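Local coordinates for protein CocE/NonD family hydrolase (Staphylococcus aureus subsp. aureus COL, PDB 3III) that probably hydrolyses ester or amide bonds as a serine hydrolase of the CocE/NonD family, related to X-Pro dipeptidyl-peptidases of the S15 type, at residues Pro61-Thr75 and Val114-Ser128. Residues are numbered along the deposited sequence; the frame is centred on the assembly and turned at random.
Sequences PNKDGKFPVVMSADT and VPNDYVVVKVALRGS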
loop_
_atom_site.group_PDB
_atom_site.type_symbol
_atom_site.label_atom_id
_atom_site.label_comp_id
_atom_site.label_asym_id
_atom_site.label_seq_id
_atom_site.Cartn_x
_atom_site.Cartn_y
_atom_site.Cartn_z
ATOM N N PRO A 61 11.518 10.546 -27.134
ATOM C CA PRO A 61 11.797 10.105 -28.471
ATOM C C PRO A 61 12.810 11.010 -29.172
ATOM O O PRO A 61 12.860 12.231 -28.958
ATOM C CB PRO A 61 10.436 10.149 -29.142
ATOM C CG PRO A 61 9.479 10.086 -28.056
ATOM C CD PRO A 61 10.094 10.842 -26.958
ATOM N N ASN A 62 13.706 10.381 -29.924
ATOM C CA ASN A 62 14.668 11.099 -30.720
ATOM C C ASN A 62 14.009 11.608 -32.000
ATOM O O ASN A 62 14.320 11.144 -33.106
ATOM C CB ASN A 62 15.869 10.168 -31.047
ATOM C CG ASN A 62 16.942 10.863 -31.787
ATOM O OD1 ASN A 62 17.057 12.095 -31.700
ATOM N ND2 ASN A 62 17.735 10.103 -32.561
ATOM N N LYS A 63 13.115 12.578 -31.830
ATOM C CA LYS A 63 12.478 13.255 -32.905
ATOM C C LYS A 63 11.842 14.514 -32.347
ATOM O O LYS A 63 11.580 14.623 -31.139
ATOM C CB LYS A 63 11.440 12.353 -33.609
ATOM C CG LYS A 63 10.443 11.709 -32.699
ATOM C CD LYS A 63 9.399 10.871 -33.447
ATOM C CE LYS A 63 8.800 9.828 -32.565
ATOM N NZ LYS A 63 7.556 9.298 -33.070
ATOM N N ASP A 64 11.651 15.478 -33.224
ATOM C CA ASP A 64 10.849 16.668 -32.937
ATOM C C ASP A 64 9.417 16.230 -32.627
ATOM O O ASP A 64 8.953 15.169 -33.091
ATOM C CB ASP A 64 10.765 17.591 -34.149
ATOM C CG ASP A 64 12.066 18.226 -34.500
ATOM O OD1 ASP A 64 12.974 18.287 -33.656
ATOM O OD2 ASP A 64 12.158 18.715 -35.633
ATOM N N GLY A 65 8.726 17.053 -31.848
ATOM C CA GLY A 65 7.330 16.845 -31.599
ATOM C C GLY A 65 6.999 17.010 -30.159
ATOM O O GLY A 65 7.884 17.201 -29.334
ATOM N N LYS A 66 5.701 16.953 -29.886
ATOM C CA LYS A 66 5.140 17.104 -28.551
ATOM C C LYS A 66 4.476 15.820 -28.116
ATOM O O LYS A 66 3.659 15.266 -28.862
ATOM C CB LYS A 66 4.122 18.238 -28.539
ATOM C CG LYS A 66 4.772 19.606 -28.630
ATOM C CD LYS A 66 3.734 20.678 -28.527
ATOM C CE LYS A 66 4.396 22.042 -28.343
ATOM N NZ LYS A 66 4.884 22.119 -26.959
ATOM N N PHE A 67 4.770 15.365 -26.895
ATOM C CA PHE A 67 4.345 14.054 -26.433
ATOM C C PHE A 67 3.675 14.114 -25.095
ATOM O O PHE A 67 3.963 15.007 -24.285
ATOM C CB PHE A 67 5.576 13.124 -26.350
ATOM C CG PHE A 67 6.304 12.995 -27.662
ATOM C CD1 PHE A 67 5.866 12.096 -28.642
ATOM C CD2 PHE A 67 7.367 13.821 -27.960
ATOM C CE1 PHE A 67 6.496 11.993 -29.859
ATOM C CE2 PHE A 67 8.032 13.737 -29.171
ATOM C CZ PHE A 67 7.580 12.844 -30.158
ATOM N N PRO A 68 2.784 13.155 -24.816
ATOM C CA PRO A 68 2.332 13.062 -23.425
ATOM C C PRO A 68 3.485 12.672 -22.511
ATOM O O PRO A 68 4.426 11.957 -22.922
ATOM C CB PRO A 68 1.253 11.929 -23.484
ATOM C CG PRO A 68 1.719 11.073 -24.614
ATOM C CD PRO A 68 2.271 12.045 -25.644
ATOM N N VAL A 69 3.394 13.104 -21.252
ATOM C CA VAL A 69 4.459 12.926 -20.304
ATOM C C VAL A 69 4.045 12.031 -19.110
ATOM O O VAL A 69 3.015 12.277 -18.486
ATOM C CB VAL A 69 4.915 14.229 -19.726
ATOM C CG1 VAL A 69 6.036 13.959 -18.672
ATOM C CG2 VAL A 69 5.328 15.203 -20.854
ATOM N N VAL A 70 4.831 10.984 -18.893
ATOM C CA VAL A 70 4.701 10.086 -17.760
ATOM C C VAL A 70 5.761 10.512 -16.745
ATOM O O VAL A 70 6.924 10.680 -17.103
ATOM C CB VAL A 70 4.939 8.618 -18.150
ATOM C CG1 VAL A 70 4.857 7.699 -16.888
ATOM C CG2 VAL A 70 3.914 8.151 -19.263
HETATM N N MSE A 71 5.363 10.744 -15.494
HETATM C CA MSE A 71 6.303 11.232 -14.464
HETATM C C MSE A 71 6.226 10.416 -13.200
HETATM O O MSE A 71 5.148 9.883 -12.876
HETATM C CB MSE A 71 5.967 12.671 -14.107
HETATM C CG MSE A 71 7.023 13.327 -13.194
HETATM SE SE MSE A 71 6.579 15.255 -12.955
HETATM C CE MSE A 71 6.908 15.856 -14.803
ATOM N N SER A 72 7.376 10.205 -12.544
ATOM C CA SER A 72 7.393 9.696 -11.189
ATOM C C SER A 72 8.402 10.479 -10.369
ATOM O O SER A 72 9.413 11.066 -10.899
ATOM C CB SER A 72 7.694 8.190 -11.131
ATOM O OG SER A 72 9.068 7.945 -11.389
ATOM N N ALA A 73 8.181 10.480 -9.050
ATOM C CA ALA A 73 9.071 11.220 -8.133
ATOM C C ALA A 73 9.215 10.541 -6.765
ATOM O O ALA A 73 8.249 10.089 -6.158
ATOM C CB ALA A 73 8.603 12.634 -7.974
ATOM N N ASP A 74 10.454 10.527 -6.259
ATOM C CA ASP A 74 10.782 9.961 -4.988
ATOM C C ASP A 74 12.122 10.531 -4.509
ATOM O O ASP A 74 12.717 11.392 -5.138
ATOM C CB ASP A 74 10.856 8.425 -5.115
ATOM C CG ASP A 74 11.821 8.005 -6.145
ATOM O OD1 ASP A 74 13.029 8.145 -5.898
ATOM O OD2 ASP A 74 11.367 7.636 -7.243
ATOM N N THR A 75 12.532 10.085 -3.342
ATOM C CA THR A 75 13.817 10.433 -2.775
ATOM C C THR A 75 14.787 9.253 -2.678
ATOM O O THR A 75 15.742 9.282 -1.921
ATOM C CB THR A 75 13.639 11.087 -1.415
ATOM O OG1 THR A 75 12.942 10.213 -0.544
ATOM C CG2 THR A 75 12.906 12.440 -1.518
ATOM N N VAL A 114 8.553 5.077 -23.731
ATOM C CA VAL A 114 9.099 5.907 -24.786
ATOM C C VAL A 114 8.896 5.338 -26.197
ATOM O O VAL A 114 8.567 6.089 -27.092
ATOM C CB VAL A 114 10.537 6.395 -24.508
ATOM C CG1 VAL A 114 11.019 7.260 -25.650
ATOM C CG2 VAL A 114 10.538 7.225 -23.232
ATOM N N PRO A 115 9.022 4.036 -26.411
ATOM C CA PRO A 115 8.739 3.503 -27.749
ATOM C C PRO A 115 7.276 3.643 -28.133
ATOM O O PRO A 115 6.940 3.614 -29.301
ATOM C CB PRO A 115 9.112 2.051 -27.642
ATOM C CG PRO A 115 10.175 2.053 -26.614
ATOM C CD PRO A 115 9.716 3.034 -25.587
ATOM N N ASN A 116 6.420 3.815 -27.151
ATOM C CA ASN A 116 4.977 4.085 -27.416
ATOM C C ASN A 116 4.695 5.601 -27.553
ATOM O O ASN A 116 3.528 6.049 -27.475
ATOM C CB ASN A 116 4.130 3.460 -26.308
ATOM C CG ASN A 116 4.002 1.970 -26.431
ATOM O OD1 ASN A 116 4.471 1.168 -25.587
ATOM N ND2 ASN A 116 3.392 1.573 -27.476
ATOM N N ASP A 117 5.746 6.393 -27.805
ATOM C CA ASP A 117 5.641 7.841 -28.022
ATOM C C ASP A 117 5.069 8.573 -26.841
ATOM O O ASP A 117 4.189 9.454 -26.992
ATOM C CB ASP A 117 4.823 8.179 -29.290
ATOM C CG ASP A 117 5.424 7.511 -30.551
ATOM O OD1 ASP A 117 6.576 7.860 -30.813
ATOM O OD2 ASP A 117 4.766 6.658 -31.226
ATOM N N TYR A 118 5.631 8.269 -25.685
ATOM C CA TYR A 118 5.488 9.040 -24.457
ATOM C C TYR A 118 6.876 9.585 -24.076
ATOM O O TYR A 118 7.922 9.041 -24.477
ATOM C CB TYR A 118 5.016 8.201 -23.277
ATOM C CG TYR A 118 3.593 7.830 -23.281
ATOM C CD1 TYR A 118 2.657 8.552 -22.520
ATOM C CD2 TYR A 118 3.134 6.752 -24.058
ATOM C CE1 TYR A 118 1.325 8.211 -22.539
ATOM C CE2 TYR A 118 1.769 6.406 -24.065
ATOM C CZ TYR A 118 0.880 7.167 -23.334
ATOM O OH TYR A 118 -0.422 6.827 -23.328
ATOM N N VAL A 119 6.883 10.655 -23.328
ATOM C CA VAL A 119 8.080 11.111 -22.638
ATOM C C VAL A 119 8.023 10.539 -21.197
ATOM O O VAL A 119 6.955 10.410 -20.642
ATOM C CB VAL A 119 8.202 12.662 -22.650
ATOM C CG1 VAL A 119 9.228 13.175 -21.597
ATOM C CG2 VAL A 119 8.541 13.169 -24.056
ATOM N N VAL A 120 9.172 10.120 -20.634
ATOM C CA VAL A 120 9.270 9.764 -19.223
ATOM C C VAL A 120 10.190 10.743 -18.476
ATOM O O VAL A 120 11.352 10.954 -18.879
ATOM C CB VAL A 120 9.699 8.284 -18.993
ATOM C CG1 VAL A 120 9.877 7.998 -17.486
ATOM C CG2 VAL A 120 8.654 7.258 -19.616
ATOM N N VAL A 121 9.675 11.339 -17.386
ATOM C CA VAL A 121 10.501 12.254 -16.562
ATOM C C VAL A 121 10.655 11.607 -15.227
ATOM O O VAL A 121 9.669 11.156 -14.624
ATOM C CB VAL A 121 9.882 13.659 -16.366
ATOM C CG1 VAL A 121 10.753 14.492 -15.416
ATOM C CG2 VAL A 121 9.610 14.377 -17.726
ATOM N N LYS A 122 11.901 11.509 -14.763
ATOM C CA LYS A 122 12.208 10.880 -13.459
ATOM C C LYS A 122 12.716 11.970 -12.556
ATOM O O LYS A 122 13.709 12.618 -12.869
ATOM C CB LYS A 122 13.271 9.776 -13.610
ATOM C CG LYS A 122 13.606 9.081 -12.310
ATOM C CD LYS A 122 12.484 8.072 -11.907
ATOM C CE LYS A 122 12.422 7.980 -10.385
ATOM N NZ LYS A 122 11.323 7.238 -9.842
ATOM N N VAL A 123 12.029 12.177 -11.441
ATOM C CA VAL A 123 12.256 13.308 -10.557
ATOM C C VAL A 123 12.919 12.834 -9.269
ATOM O O VAL A 123 12.436 11.903 -8.611
ATOM C CB VAL A 123 10.938 14.040 -10.190
ATOM C CG1 VAL A 123 11.237 15.228 -9.261
ATOM C CG2 VAL A 123 10.234 14.460 -11.471
ATOM N N ALA A 124 14.045 13.481 -8.950
ATOM C CA ALA A 124 14.631 13.429 -7.628
ATOM C C ALA A 124 14.053 14.570 -6.795
ATOM O O ALA A 124 14.319 15.734 -7.056
ATOM C CB ALA A 124 16.154 13.517 -7.711
ATOM N N LEU A 125 13.246 14.233 -5.777
ATOM C CA LEU A 125 12.609 15.251 -4.944
ATOM C C LEU A 125 13.650 15.876 -4.025
ATOM O O LEU A 125 14.808 15.391 -3.908
ATOM C CB LEU A 125 11.388 14.702 -4.177
ATOM C CG LEU A 125 10.221 14.342 -5.119
ATOM C CD1 LEU A 125 9.196 13.347 -4.457
ATOM C CD2 LEU A 125 9.557 15.594 -5.605
ATOM N N ARG A 126 13.230 16.970 -3.401
ATOM C CA ARG A 126 14.094 17.762 -2.518
ATOM C C ARG A 126 14.742 16.851 -1.472
ATOM O O ARG A 126 14.089 15.985 -0.873
ATOM C CB ARG A 126 13.298 18.834 -1.814
ATOM C CG ARG A 126 14.141 19.832 -1.042
ATOM C CD ARG A 126 13.275 20.815 -0.263
ATOM N NE ARG A 126 12.451 21.654 -1.127
ATOM C CZ ARG A 126 12.580 22.967 -1.280
ATOM N NH1 ARG A 126 13.506 23.656 -0.612
ATOM N NH2 ARG A 126 11.758 23.620 -2.096
ATOM N N GLY A 127 16.027 17.115 -1.232
ATOM C CA GLY A 127 16.841 16.337 -0.289
ATOM C C GLY A 127 17.542 15.112 -0.867
ATOM O O GLY A 127 18.378 14.489 -0.187
ATOM N N SER A 128 17.178 14.746 -2.097
ATOM C CA SER A 128 17.748 13.612 -2.777
ATOM C C SER A 128 18.524 14.057 -4.008
ATOM O O SER A 128 18.315 15.132 -4.568
ATOM C CB SER A 128 16.659 12.590 -3.157
ATOM O OG SER A 128 15.873 13.066 -4.251
HETATM O O HOH W 1 9.608 8.302 -14.011
HETATM O O HOH W 2 14.057 9.754 -7.857
#
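A parallel strand pair in the central sheet of the hydrolase domain brings 67-74 against 119-124, with axes 4.6 Å apart and N-to-C directions 26° from parallel. The ladder starts where V119 N donates to P68 O at 2.8 Å, continues through V70, V121, S72 and V123, and fades at D74 N to V123 O, a weak bond. Beyond it, L125 N reaches D74 O at 3.0 Å. On the face carrying S72 and D74, K122 sets out with CG trans to its backbone N, then bends at chi2 (76°) and chi3 (-149°), which together bring its ammonium back across the strand pair. There NZ donates to S72 OG at 2.8 Å and forms a salt bridge to D74 OD2 at 2.6 Å, while S107 supplies a further partner, so three oxygens grip this buried charge. The order 53-60, 119-124, 67-74, 162-168, with the later strand 119-124 inserted ahead of 67-74, is that of the alpha/beta-hydrolase fold. On the other face, the V69 CG1 methyl meets V121 CG2 at 3.7 Å, and selenomethionine M71 runs alongside V121 and is covered by Y146 and A153 of helix 140-154. At the strand entrance, P68 CG lies over one face of the Y118 ring, 3.4 Å from CD1. Farther out, K63 NZ forms a salt bridge with D117 OD1 at 2.8 Å, approaching from above the carboxylate plane.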